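Local coordinates for BAG family molecular chaperone regulator 2 (Arabidopsis thaliana, PDB 4HWD), which probably acts as a co-chaperone that binds the ATPase domain of Hsp70-type chaperones through its BAG domain, and regulates programmed cell death and stress responses, at residues V53-I58 with M70-L75; E46-Q51 with H76-A81; S24-V29 with K39-L44; K7-I12 with G62-K67. All coordinates share one frame; numbering follows the deposited sequence.

The four contacts join the three helices of the BAG domain in all pairings. Contacts 1 and 2 both lie between helix 38-57 and helix 63-89, with centres about 10 Å apart. They touch through Leu-75, whose CD2 is 3.8 Å from the carbonyl O of Leu-48. Contact 3 joins helix 2-31 to helix 38-57 at one end of the bundle. Contact 4 joins helix 2-31 to helix 63-89 towards the other end. The centres of contacts 3 and 4 are about 26 Å apart. Contact 4 meets contact 1 through Ile-58, whose CD1 is 3.4 Å from CB of Ala-8. No ligand takes part.

Contact 1 (V53-I58 with M70-L75); sequences VKLDAI and MQEERL
Leu-55 reaches from helix 38-57 onto the backbone of Gln-71 and Glu-72 in helix 63-89. Its CG lies opposite its own backbone N (chi1 -172°), which sends the CD2 methyl across to the other helix. CD2 of Leu-55 is 4.2 Å from the carbonyl C of Gln-71 and 4.3 Å from CB of Gln-71. CD2 of Leu-55 also meets Glu-72 at about a right angle to that side chain, 4.0 Å from its CG. The model puts CD2 even nearer to CB of Glu-72, but that spacing is too short for two carbons and is doubtful. Leu-55 and Glu-72 are level along the helices. Their CA atoms are 7.2 Å apart.

The two short helical segments run antiparallel, at 160°, with their axes 10.4 Å apart. This is the pairing of the second and third helices of a three-helix BAG domain. In human BAG1 the corresponding helices contact Hsc70.

Asp-56 is next and lies nearer the surface. Its OD2 is 2.8 Å from OE1 of Glu-72. Both atoms are acceptors and no bond joins them. The carboxylate planes are turned 44° apart. Two such charges would be expected to repel, and the closeness may favour uptake of a proton by the pair. An alanine in place of Glu-72 has neither CG nor carboxylate, and would probably leave Leu-55 CD2 more thinly covered and the Asp-56 carboxylate without its close neighbour. Ile-58 turns instead to helix 2-31, against Ala-8 and Ile-12, and Gln-71 reaches Ser-13 and Val-16 on that helix.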
loop_
_atom_site.group_PDB
_atom_site.type_symbol
_atom_site.label_atom_id
_atom_site.label_comp_id
_atom_site.label_asym_id
_atom_site.label_seq_id
_atom_site.Cartn_x
_atom_site.Cartn_y
_atom_site.Cartn_z
ATOM N N VAL A 53 7.850 5.010 0.330
ATOM C CA VAL A 53 9.152 5.680 0.331
ATOM C C VAL A 53 10.079 4.891 -0.598
ATOM O O VAL A 53 10.809 5.474 -1.402
ATOM C CB VAL A 53 9.796 5.744 1.750
ATOM C CG1 VAL A 53 8.860 6.461 2.719
ATOM C CG2 VAL A 53 10.132 4.350 2.253
ATOM N N LYS A 54 10.038 3.561 -0.484
ATOM C CA LYS A 54 10.854 2.687 -1.326
ATOM C C LYS A 54 10.569 2.996 -2.782
ATOM O O LYS A 54 11.485 3.088 -3.600
ATOM C CB LYS A 54 10.539 1.215 -1.055
ATOM C CG LYS A 54 11.002 0.710 0.285
ATOM C CD LYS A 54 10.946 -0.800 0.321
ATOM C CE LYS A 54 11.566 -1.345 1.599
ATOM N NZ LYS A 54 11.601 -2.824 1.574
ATOM N N LEU A 55 9.294 3.164 -3.104
ATOM C CA LEU A 55 8.902 3.478 -4.465
ATOM C C LEU A 55 9.579 4.779 -4.877
ATOM O O LEU A 55 10.453 4.782 -5.737
ATOM C CB LEU A 55 7.387 3.629 -4.560
ATOM C CG LEU A 55 6.847 3.765 -5.980
ATOM C CD1 LEU A 55 6.990 2.435 -6.694
ATOM C CD2 LEU A 55 5.393 4.183 -5.948
ATOM N N ASP A 56 9.180 5.881 -4.247
ATOM C CA ASP A 56 9.734 7.201 -4.545
ATOM C C ASP A 56 11.253 7.238 -4.718
ATOM O O ASP A 56 11.765 7.972 -5.563
ATOM C CB ASP A 56 9.317 8.197 -3.461
ATOM C CG ASP A 56 7.843 8.548 -3.532
ATOM O OD1 ASP A 56 7.360 9.274 -2.639
ATOM O OD2 ASP A 56 7.169 8.100 -4.484
ATOM N N ALA A 57 11.967 6.452 -3.916
ATOM C CA ALA A 57 13.427 6.391 -3.993
ATOM C C ALA A 57 13.870 5.887 -5.367
ATOM O O ALA A 57 14.991 6.149 -5.805
ATOM C CB ALA A 57 13.969 5.473 -2.903
ATOM N N ILE A 58 12.982 5.155 -6.034
ATOM C CA ILE A 58 13.261 4.620 -7.360
ATOM C C ILE A 58 13.187 5.746 -8.375
ATOM O O ILE A 58 12.280 6.577 -8.334
ATOM C CB ILE A 58 12.226 3.552 -7.790
ATOM C CG1 ILE A 58 12.220 2.386 -6.804
ATOM C CG2 ILE A 58 12.550 3.052 -9.190
ATOM C CD1 ILE A 58 11.201 1.318 -7.143
ATOM N N MET A 70 0.922 4.974 -11.170
ATOM C CA MET A 70 -0.310 4.263 -10.839
ATOM C C MET A 70 -0.144 3.451 -9.558
ATOM O O MET A 70 -1.118 3.146 -8.872
ATOM C CB MET A 70 -0.696 3.316 -11.977
ATOM C CG MET A 70 -1.873 2.394 -11.637
ATOM S SD MET A 70 -1.545 0.628 -11.890
ATOM C CE MET A 70 -0.935 0.143 -10.278
ATOM N N GLN A 71 1.097 3.104 -9.245
ATOM C CA GLN A 71 1.397 2.321 -8.058
ATOM C C GLN A 71 1.368 3.147 -6.764
ATOM O O GLN A 71 0.805 2.713 -5.759
ATOM C CB GLN A 71 2.756 1.643 -8.218
ATOM C CG GLN A 71 2.945 0.460 -7.289
ATOM C CD GLN A 71 1.961 -0.663 -7.579
ATOM O OE1 GLN A 71 1.516 -1.356 -6.671
ATOM N NE2 GLN A 71 1.628 -0.852 -8.852
ATOM N N GLU A 72 1.975 4.328 -6.766
ATOM C CA GLU A 72 1.938 5.135 -5.553
ATOM C C GLU A 72 0.557 5.772 -5.442
ATOM O O GLU A 72 0.118 6.140 -4.357
ATOM C CB GLU A 72 3.038 6.199 -5.552
ATOM C CG GLU A 72 2.906 7.299 -6.570
ATOM C CD GLU A 72 3.957 8.360 -6.345
ATOM O OE1 GLU A 72 5.160 8.031 -6.466
ATOM O OE2 GLU A 72 3.580 9.511 -6.029
ATOM N N GLU A 73 -0.121 5.875 -6.581
ATOM C CA GLU A 73 -1.474 6.408 -6.654
ATOM C C GLU A 73 -2.418 5.383 -6.009
ATOM O O GLU A 73 -3.406 5.739 -5.346
ATOM C CB GLU A 73 -1.851 6.635 -8.117
ATOM C CG GLU A 73 -3.338 6.785 -8.379
ATOM C CD GLU A 73 -3.628 7.357 -9.757
ATOM O OE1 GLU A 73 -4.808 7.337 -10.181
ATOM O OE2 GLU A 73 -2.679 7.841 -10.414
ATOM N N ARG A 74 -2.097 4.106 -6.212
ATOM C CA ARG A 74 -2.866 3.000 -5.652
ATOM C C ARG A 74 -2.612 2.950 -4.154
ATOM O O ARG A 74 -3.521 2.686 -3.369
ATOM C CB ARG A 74 -2.436 1.681 -6.297
ATOM C CG ARG A 74 -2.678 0.455 -5.438
ATOM C CD ARG A 74 -2.685 -0.796 -6.297
ATOM N NE ARG A 74 -3.859 -0.832 -7.168
ATOM C CZ ARG A 74 -3.889 -1.426 -8.357
ATOM N NH1 ARG A 74 -2.805 -2.035 -8.830
ATOM N NH2 ARG A 74 -5.004 -1.421 -9.075
ATOM N N LEU A 75 -1.364 3.211 -3.777
ATOM C CA LEU A 75 -0.948 3.224 -2.381
ATOM C C LEU A 75 -1.604 4.378 -1.638
ATOM O O LEU A 75 -1.921 4.262 -0.455
ATOM C CB LEU A 75 0.573 3.358 -2.280
ATOM C CG LEU A 75 1.350 2.052 -2.287
ATOM C CD1 LEU A 75 2.830 2.330 -2.502
ATOM C CD2 LEU A 75 1.107 1.315 -0.977
#

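Contact 2 (E46-Q51 with H76-A81)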
loop_
_atom_site.group_PDB
_atom_site.type_symbol
_atom_site.label_atom_id
_atom_site.label_comp_id
_atom_site.label_asym_id
_atom_site.label_seq_id
_atom_site.Cartn_x
_atom_site.Cartn_y
_atom_site.Cartn_z
ATOM N N GLU A 46 2.321 1.585 8.546
ATOM C CA GLU A 46 3.759 1.748 8.358
ATOM C C GLU A 46 4.262 0.921 7.166
ATOM O O GLU A 46 5.177 1.341 6.452
ATOM C CB GLU A 46 4.507 1.336 9.636
ATOM C CG GLU A 46 6.041 1.470 9.574
ATOM C CD GLU A 46 6.731 0.279 8.927
ATOM O OE1 GLU A 46 6.158 -0.837 8.940
ATOM O OE2 GLU A 46 7.861 0.451 8.426
ATOM N N MET A 47 3.675 -0.248 6.951
ATOM C CA MET A 47 4.099 -1.080 5.829
ATOM C C MET A 47 3.737 -0.416 4.503
ATOM O O MET A 47 4.556 -0.376 3.583
ATOM C CB MET A 47 3.480 -2.476 5.934
ATOM C CG MET A 47 4.126 -3.336 7.024
ATOM S SD MET A 47 3.349 -4.936 7.304
ATOM C CE MET A 47 3.014 -4.865 9.049
ATOM N N LEU A 48 2.527 0.134 4.411
ATOM C CA LEU A 48 2.098 0.810 3.185
ATOM C C LEU A 48 3.016 1.999 2.916
ATOM O O LEU A 48 3.504 2.178 1.796
ATOM C CB LEU A 48 0.647 1.303 3.306
ATOM C CG LEU A 48 -0.476 0.266 3.431
ATOM C CD1 LEU A 48 -1.764 0.934 3.904
ATOM C CD2 LEU A 48 -0.682 -0.414 2.091
ATOM N N MET A 49 3.251 2.807 3.945
ATOM C CA MET A 49 4.108 3.982 3.813
ATOM C C MET A 49 5.538 3.568 3.492
ATOM O O MET A 49 6.227 4.226 2.713
ATOM C CB MET A 49 4.081 4.818 5.103
ATOM C CG MET A 49 2.734 5.478 5.412
ATOM S SD MET A 49 2.204 6.650 4.129
ATOM C CE MET A 49 3.374 8.030 4.379
ATOM N N ASN A 50 5.985 2.471 4.089
ATOM C CA ASN A 50 7.336 1.988 3.821
ATOM C C ASN A 50 7.509 1.659 2.337
ATOM O O ASN A 50 8.566 1.905 1.764
ATOM C CB ASN A 50 7.637 0.741 4.636
ATOM C CG ASN A 50 9.053 0.253 4.421
ATOM O OD1 ASN A 50 9.887 0.312 5.323
ATOM N ND2 ASN A 50 9.335 -0.220 3.216
ATOM N N GLN A 51 6.472 1.089 1.723
ATOM C CA GLN A 51 6.526 0.751 0.303
ATOM C C GLN A 51 6.522 2.032 -0.512
ATOM O O GLN A 51 7.126 2.107 -1.576
ATOM C CB GLN A 51 5.319 -0.107 -0.096
ATOM C CG GLN A 51 5.358 -1.540 0.388
ATOM C CD GLN A 51 6.651 -2.254 -0.002
ATOM O OE1 GLN A 51 7.170 -2.064 -1.103
ATOM N NE2 GLN A 51 7.168 -3.090 0.901
ATOM N N HIS A 76 -1.792 5.494 -2.328
ATOM C CA HIS A 76 -2.427 6.648 -1.717
ATOM C C HIS A 76 -3.855 6.264 -1.384
ATOM O O HIS A 76 -4.371 6.609 -0.320
ATOM C CB HIS A 76 -2.425 7.839 -2.679
ATOM C CG HIS A 76 -1.087 8.495 -2.833
ATOM N ND1 HIS A 76 -0.870 9.551 -3.692
ATOM C CD2 HIS A 76 0.101 8.248 -2.229
ATOM C CE1 HIS A 76 0.394 9.928 -3.611
ATOM N NE2 HIS A 76 1.005 9.154 -2.732
ATOM N N LYS A 77 -4.484 5.541 -2.304
ATOM C CA LYS A 77 -5.852 5.093 -2.133
ATOM C C LYS A 77 -5.984 4.150 -0.937
ATOM O O LYS A 77 -6.989 4.179 -0.227
ATOM C CB LYS A 77 -6.324 4.390 -3.410
ATOM C CG LYS A 77 -7.724 3.803 -3.333
ATOM C CD LYS A 77 -8.109 3.100 -4.631
ATOM C CE LYS A 77 -9.495 2.473 -4.531
ATOM N NZ LYS A 77 -9.948 1.871 -5.823
ATOM N N TYR A 78 -4.967 3.320 -0.713
ATOM C CA TYR A 78 -4.988 2.368 0.397
ATOM C C TYR A 78 -4.767 3.031 1.750
ATOM O O TYR A 78 -5.408 2.675 2.747
ATOM C CB TYR A 78 -3.930 1.283 0.195
ATOM C CG TYR A 78 -4.187 0.365 -0.974
ATOM C CD1 TYR A 78 -5.469 0.209 -1.501
ATOM C CD2 TYR A 78 -3.151 -0.387 -1.525
ATOM C CE1 TYR A 78 -5.714 -0.678 -2.553
ATOM C CE2 TYR A 78 -3.382 -1.281 -2.574
ATOM C CZ TYR A 78 -4.661 -1.425 -3.085
ATOM O OH TYR A 78 -4.878 -2.319 -4.118
ATOM N N VAL A 79 -3.848 3.989 1.782
ATOM C CA VAL A 79 -3.541 4.717 3.005
ATOM C C VAL A 79 -4.765 5.505 3.450
ATOM O O VAL A 79 -5.101 5.537 4.636
ATOM C CB VAL A 79 -2.370 5.691 2.780
ATOM C CG1 VAL A 79 -2.277 6.675 3.946
ATOM C CG2 VAL A 79 -1.075 4.906 2.624
ATOM N N GLU A 80 -5.434 6.135 2.492
ATOM C CA GLU A 80 -6.625 6.921 2.785
ATOM C C GLU A 80 -7.790 6.023 3.223
ATOM O O GLU A 80 -8.579 6.412 4.086
ATOM C CB GLU A 80 -7.002 7.762 1.558
ATOM C CG GLU A 80 -5.842 8.652 1.096
ATOM C CD GLU A 80 -6.101 9.379 -0.218
ATOM O OE1 GLU A 80 -6.702 8.786 -1.141
ATOM O OE2 GLU A 80 -5.679 10.548 -0.334
ATOM N N ALA A 81 -7.897 4.825 2.647
ATOM C CA ALA A 81 -8.960 3.902 3.044
ATOM C C ALA A 81 -8.682 3.448 4.474
ATOM O O ALA A 81 -9.592 3.370 5.304
ATOM C CB ALA A 81 -9.005 2.682 2.102
#
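Leu-48 and Met-49 of helix 38-57 pack on Tyr-78 and Val-79 of helix 63-89. They lie in the middle of the BAG three-helix bundle, between its second and third helices. The segments are antiparallel, at 159°, and their axes come within 10.1 Å. Leu-48 and Val-79 are level, with CA atoms 6.9 Å apart.

The aliphatic contacts centre on Leu-48, which is buried. Its CB lies 4.1 Å from CG2 of Val-79. Its CD2 lies 4.1 Å from CB of Tyr-78, and the two side chains cross at about a right angle. The end of Tyr-78 leads away from this pair, and its side chain also touches Ala-20 of helix 2-31. Leu-48 also touches Leu-75 and Leu-82, one turn to each side on helix 63-89. It therefore sits among side chains from three successive turns of that helix.

The sulfur contact lies at the outer edge. The bends at chi2 (-61°) and chi3 (-71°) curl the Met-49 chain and lay its thioether across Val-79, which also touches Met-45. SD of Met-49 ends 4.0 Å from CG2 of Val-79, the same methyl that meets Leu-48.

Contact 3 (S24-V29 with K39-L44); sequences SAFDTV and KNLENL
Phe-26 of helix 2-31 makes a mainly apolar contact with Leu-41 and Leu-44 of helix 38-57, and also meets CB and the backbone O of Asn-40. The contact lies near the end of the bundle where the loop between these helices turns the chain back. The segments run roughly antiparallel, at 149°, and their axes are 11.8 Å apart. The phenyl ring spans this spacing. The CA atoms of Phe-26 and Leu-41 are 8.0 Å apart.

Phe-26 CG lies opposite its own carbonyl carbon (chi1 -74°), and the ring points at the second helix. The CD2 corner of the ring sits between the two leucines, whose methyls lie on opposite sides of the ring plane. CD2 of Phe-26 is 3.6 Å from CD1 of Leu-41 and 3.7 Å from CD2 of Leu-44. Each leucine runs alongside Phe-26 and counter to it. The far end of the ring meets Asn-40. CZ of Phe-26 is 3.7 Å from CB of Asn-40, and the Asn-40 amide is turned 27° from the ring plane. CE2 of Phe-26 also lies 3.7 Å from the backbone O of Asn-40.

Replacing Phe-26 by an alanine would probably open a gap between the two helices and leave Leu-41 and Leu-44 without their shared ring.

Val-36 of the loop also touches Phe-26 and Leu-41, and Leu-85 of helix 63-89 touches Phe-26. Thr-28, on the outer side, bonds through OG1 to the carbonyl O of Ala-25, 2.8 Å away. The whole is an antiparallel helical hairpin, closed by a third helix, as in the three-helix bundle of BAG domains.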
loop_
_atom_site.group_PDB
_atom_site.type_symbol
_atom_site.label_atom_id
_atom_site.label_comp_id
_atom_site.label_asym_id
_atom_site.label_seq_id
_atom_site.Cartn_x
_atom_site.Cartn_y
_atom_site.Cartn_z
ATOM N N SER A 24 -8.004 -5.572 2.810
ATOM C CA SER A 24 -9.322 -6.070 2.415
ATOM C C SER A 24 -9.906 -6.944 3.530
ATOM O O SER A 24 -11.110 -6.902 3.801
ATOM C CB SER A 24 -9.216 -6.863 1.104
ATOM O OG SER A 24 -10.492 -7.245 0.617
ATOM N N ALA A 25 -9.048 -7.726 4.184
ATOM C CA ALA A 25 -9.483 -8.574 5.288
ATOM C C ALA A 25 -9.941 -7.705 6.463
ATOM O O ALA A 25 -10.982 -7.976 7.069
ATOM C CB ALA A 25 -8.355 -9.493 5.725
ATOM N N PHE A 26 -9.163 -6.671 6.789
ATOM C CA PHE A 26 -9.520 -5.765 7.881
ATOM C C PHE A 26 -10.801 -5.033 7.517
ATOM O O PHE A 26 -11.671 -4.838 8.355
ATOM C CB PHE A 26 -8.424 -4.714 8.140
ATOM C CG PHE A 26 -7.197 -5.252 8.825
ATOM C CD1 PHE A 26 -7.249 -6.416 9.585
ATOM C CD2 PHE A 26 -5.996 -4.550 8.762
ATOM C CE1 PHE A 26 -6.120 -6.876 10.272
ATOM C CE2 PHE A 26 -4.865 -5.001 9.446
ATOM C CZ PHE A 26 -4.932 -6.167 10.207
ATOM N N ASP A 27 -10.911 -4.624 6.260
ATOM C CA ASP A 27 -12.098 -3.919 5.796
ATOM C C ASP A 27 -13.357 -4.765 6.001
ATOM O O ASP A 27 -14.354 -4.273 6.520
ATOM C CB ASP A 27 -11.956 -3.543 4.316
ATOM C CG ASP A 27 -13.138 -2.734 3.797
ATOM O OD1 ASP A 27 -13.355 -1.608 4.296
ATOM O OD2 ASP A 27 -13.850 -3.218 2.887
ATOM N N THR A 28 -13.314 -6.034 5.605
ATOM C CA THR A 28 -14.482 -6.896 5.768
ATOM C C THR A 28 -14.802 -7.144 7.244
ATOM O O THR A 28 -15.964 -7.078 7.649
ATOM C CB THR A 28 -14.306 -8.249 5.034
ATOM O OG1 THR A 28 -13.194 -8.961 5.583
ATOM C CG2 THR A 28 -14.072 -8.017 3.551
ATOM N N VAL A 29 -13.779 -7.416 8.047
ATOM C CA VAL A 29 -13.982 -7.640 9.475
ATOM C C VAL A 29 -14.645 -6.438 10.127
ATOM O O VAL A 29 -15.656 -6.571 10.805
ATOM C CB VAL A 29 -12.652 -7.902 10.219
ATOM C CG1 VAL A 29 -12.870 -7.803 11.731
ATOM C CG2 VAL A 29 -12.120 -9.282 9.861
ATOM N N LYS A 39 -3.318 -1.772 16.966
ATOM C CA LYS A 39 -1.909 -1.868 16.622
ATOM C C LYS A 39 -1.706 -2.517 15.252
ATOM O O LYS A 39 -0.720 -2.237 14.580
ATOM C CB LYS A 39 -1.145 -2.640 17.712
ATOM C CG LYS A 39 -1.666 -4.039 18.000
ATOM C CD LYS A 39 -1.121 -5.056 17.005
ATOM C CE LYS A 39 0.299 -5.490 17.357
ATOM N NZ LYS A 39 0.319 -6.351 18.575
ATOM N N ASN A 40 -2.638 -3.373 14.837
ATOM C CA ASN A 40 -2.532 -4.028 13.531
ATOM C C ASN A 40 -2.870 -3.064 12.406
ATOM O O ASN A 40 -2.302 -3.142 11.317
ATOM C CB ASN A 40 -3.441 -5.256 13.459
ATOM C CG ASN A 40 -2.899 -6.419 14.270
ATOM O OD1 ASN A 40 -1.701 -6.713 14.222
ATOM N ND2 ASN A 40 -3.774 -7.086 15.016
ATOM N N LEU A 41 -3.802 -2.159 12.672
ATOM C CA LEU A 41 -4.183 -1.150 11.685
ATOM C C LEU A 41 -2.976 -0.231 11.516
ATOM O O LEU A 41 -2.656 0.202 10.408
ATOM C CB LEU A 41 -5.394 -0.351 12.180
ATOM C CG LEU A 41 -6.760 -0.627 11.540
ATOM C CD1 LEU A 41 -6.904 -2.093 11.183
ATOM C CD2 LEU A 41 -7.859 -0.185 12.496
ATOM N N GLU A 42 -2.295 0.033 12.630
ATOM C CA GLU A 42 -1.110 0.889 12.641
ATOM C C GLU A 42 0.087 0.214 11.995
ATOM O O GLU A 42 0.809 0.841 11.225
ATOM C CB GLU A 42 -0.769 1.303 14.078
ATOM C CG GLU A 42 -1.953 1.906 14.827
ATOM C CD GLU A 42 -1.575 2.457 16.186
ATOM O OE1 GLU A 42 -0.826 1.778 16.922
ATOM O OE2 GLU A 42 -2.034 3.571 16.519
ATOM N N ASN A 43 0.303 -1.062 12.300
ATOM C CA ASN A 43 1.417 -1.794 11.701
ATOM C C ASN A 43 1.282 -1.815 10.173
ATOM O O ASN A 43 2.267 -1.694 9.451
ATOM C CB ASN A 43 1.472 -3.229 12.236
ATOM C CG ASN A 43 2.001 -3.301 13.652
ATOM O OD1 ASN A 43 2.995 -2.653 13.987
ATOM N ND2 ASN A 43 1.349 -4.105 14.492
ATOM N N LEU A 44 0.048 -1.972 9.694
ATOM C CA LEU A 44 -0.243 -1.990 8.261
ATOM C C LEU A 44 0.031 -0.605 7.668
ATOM O O LEU A 44 0.512 -0.485 6.544
ATOM C CB LEU A 44 -1.713 -2.379 8.013
ATOM C CG LEU A 44 -2.118 -2.668 6.559
ATOM C CD1 LEU A 44 -1.432 -3.956 6.104
ATOM C CD2 LEU A 44 -3.635 -2.818 6.439
#

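Contact 4 (K7-I12 with G62-K67)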
loop_
_atom_site.group_PDB
_atom_site.type_symbol
_atom_site.label_atom_id
_atom_site.label_comp_id
_atom_site.label_asym_id
_atom_site.label_seq_id
_atom_site.Cartn_x
_atom_site.Cartn_y
_atom_site.Cartn_z
ATOM N N LYS A 7 12.406 -3.648 -12.312
ATOM C CA LYS A 7 12.457 -4.725 -11.334
ATOM C C LYS A 7 12.019 -4.292 -9.935
ATOM O O LYS A 7 11.207 -4.968 -9.278
ATOM C CB LYS A 7 13.882 -5.280 -11.276
ATOM C CG LYS A 7 14.216 -6.001 -9.990
ATOM C CD LYS A 7 13.484 -7.321 -9.887
ATOM C CE LYS A 7 14.344 -8.452 -10.405
ATOM N NZ LYS A 7 15.585 -8.569 -9.605
ATOM N N ALA A 8 12.582 -3.182 -9.474
ATOM C CA ALA A 8 12.268 -2.653 -8.153
ATOM C C ALA A 8 10.776 -2.348 -8.017
ATOM O O ALA A 8 10.167 -2.649 -7.001
ATOM C CB ALA A 8 13.093 -1.389 -7.891
ATOM N N ILE A 9 10.201 -1.755 -9.056
ATOM C CA ILE A 9 8.785 -1.404 -9.074
ATOM C C ILE A 9 7.924 -2.657 -9.073
ATOM O O ILE A 9 6.844 -2.689 -8.464
ATOM C CB ILE A 9 8.426 -0.593 -10.330
ATOM C CG1 ILE A 9 9.223 0.707 -10.354
ATOM C CG2 ILE A 9 6.931 -0.304 -10.356
ATOM C CD1 ILE A 9 9.033 1.489 -11.624
ATOM N N SER A 10 8.394 -3.675 -9.786
ATOM C CA SER A 10 7.676 -4.937 -9.871
ATOM C C SER A 10 7.645 -5.609 -8.495
ATOM O O SER A 10 6.607 -6.112 -8.082
ATOM C CB SER A 10 8.344 -5.858 -10.904
ATOM O OG SER A 10 7.614 -7.056 -11.084
ATOM N N ASP A 11 8.776 -5.622 -7.788
ATOM C CA ASP A 11 8.816 -6.236 -6.458
ATOM C C ASP A 11 7.842 -5.513 -5.527
ATOM O O ASP A 11 7.140 -6.132 -4.741
ATOM C CB ASP A 11 10.225 -6.170 -5.836
ATOM C CG ASP A 11 11.265 -6.998 -6.591
ATOM O OD1 ASP A 11 10.923 -8.059 -7.170
ATOM O OD2 ASP A 11 12.448 -6.586 -6.573
ATOM N N ILE A 12 7.813 -4.192 -5.621
ATOM C CA ILE A 12 6.927 -3.384 -4.791
ATOM C C ILE A 12 5.449 -3.631 -5.096
ATOM O O ILE A 12 4.631 -3.729 -4.179
ATOM C CB ILE A 12 7.224 -1.888 -4.974
ATOM C CG1 ILE A 12 8.613 -1.565 -4.411
ATOM C CG2 ILE A 12 6.146 -1.062 -4.297
ATOM C CD1 ILE A 12 9.085 -0.163 -4.713
ATOM N N GLY A 62 9.932 7.138 -18.626
ATOM C CA GLY A 62 9.158 6.334 -19.550
ATOM C C GLY A 62 8.229 5.422 -18.775
ATOM O O GLY A 62 7.863 5.731 -17.640
ATOM N N ASP A 63 7.851 4.302 -19.391
ATOM C CA ASP A 63 6.964 3.313 -18.781
ATOM C C ASP A 63 7.287 3.048 -17.312
ATOM O O ASP A 63 6.403 2.728 -16.525
ATOM C CB ASP A 63 7.044 2.005 -19.570
ATOM C CG ASP A 63 6.522 0.818 -18.791
ATOM O OD1 ASP A 63 5.340 0.840 -18.393
ATOM O OD2 ASP A 63 7.297 -0.137 -18.577
ATOM N N VAL A 64 8.562 3.174 -16.958
ATOM C CA VAL A 64 9.013 2.965 -15.593
ATOM C C VAL A 64 8.355 3.956 -14.623
ATOM O O VAL A 64 8.077 3.607 -13.475
ATOM C CB VAL A 64 10.556 3.091 -15.490
ATOM C CG1 VAL A 64 10.985 3.176 -14.033
ATOM C CG2 VAL A 64 11.220 1.885 -16.164
ATOM N N LYS A 65 8.101 5.184 -15.072
ATOM C CA LYS A 65 7.474 6.169 -14.194
ATOM C C LYS A 65 5.955 6.143 -14.309
ATOM O O LYS A 65 5.250 6.562 -13.392
ATOM C CB LYS A 65 8.035 7.576 -14.458
ATOM C CG LYS A 65 7.918 8.094 -15.878
ATOM C CD LYS A 65 6.654 8.906 -16.060
ATOM C CE LYS A 65 6.709 9.743 -17.328
ATOM N NZ LYS A 65 5.510 10.627 -17.443
ATOM N N LEU A 66 5.453 5.634 -15.431
ATOM C CA LEU A 66 4.015 5.503 -15.648
ATOM C C LEU A 66 3.511 4.412 -14.698
ATOM O O LEU A 66 2.433 4.522 -14.100
ATOM C CB LEU A 66 3.738 5.107 -17.099
ATOM C CG LEU A 66 2.297 4.809 -17.554
ATOM C CD1 LEU A 66 2.172 5.116 -19.038
ATOM C CD2 LEU A 66 1.927 3.349 -17.283
ATOM N N LYS A 67 4.313 3.360 -14.562
ATOM C CA LYS A 67 3.990 2.244 -13.690
ATOM C C LYS A 67 4.071 2.654 -12.223
ATOM O O LYS A 67 3.101 2.504 -11.483
ATOM C CB LYS A 67 4.945 1.084 -13.943
ATOM C CG LYS A 67 4.481 0.113 -15.003
ATOM C CD LYS A 67 5.505 -0.991 -15.213
ATOM C CE LYS A 67 4.869 -2.209 -15.872
ATOM N NZ LYS A 67 4.076 -1.868 -17.089
#
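Ile-9 of helix 2-31 stands level with Lys-67 of helix 63-89, their CA atoms 7.6 Å apart, while Gly-62 caps the start of the latter helix. The carbonyl O of Gly-62 receives the N of Lys-65 at 2.6 Å and the N of Leu-66 at 3.3 Å, from opposite faces of its plane. The backbone of Gly-62 has a positive phi (85°), and a CB there would press on the carbonyl O of the residue before. Only a residue without a side chain fits these backbone angles comfortably.

Ile-9 does most of the touching. Its chain is extended at chi2 (174°), which carries CD1 out to the first turn of helix 63-89. CD1 of Ile-9 packs 3.5 Å from CG1 of Val-64. The model also places CD1 of Ile-9 3.0 Å from the carbonyl O of Val-64, a short spacing that may be slightly misplaced. The Ile-9 and Val-64 side chains approach at a slant. The other branch of Ile-9 is looser, with CG2 4.3 Å from CB of Lys-67. Ile-58, in the loop between the second and third helices, also touches Ile-9, and Ser-5 and Ser-6 touch Val-64.

Lys-67 begins towards Ile-9, but its end turns back along its own helix. There NZ of Lys-67 meets OD1 of Asp-63 at 3.3 Å, on the syn lone pair of OD1. This salt bridge joins residues one turn apart.

The polar bonds of these segments stay within each helix, and none joins the two. The hold between the two helices here rests on van der Waals contact of Ile-9 with Val-64 and the inner end of Lys-67.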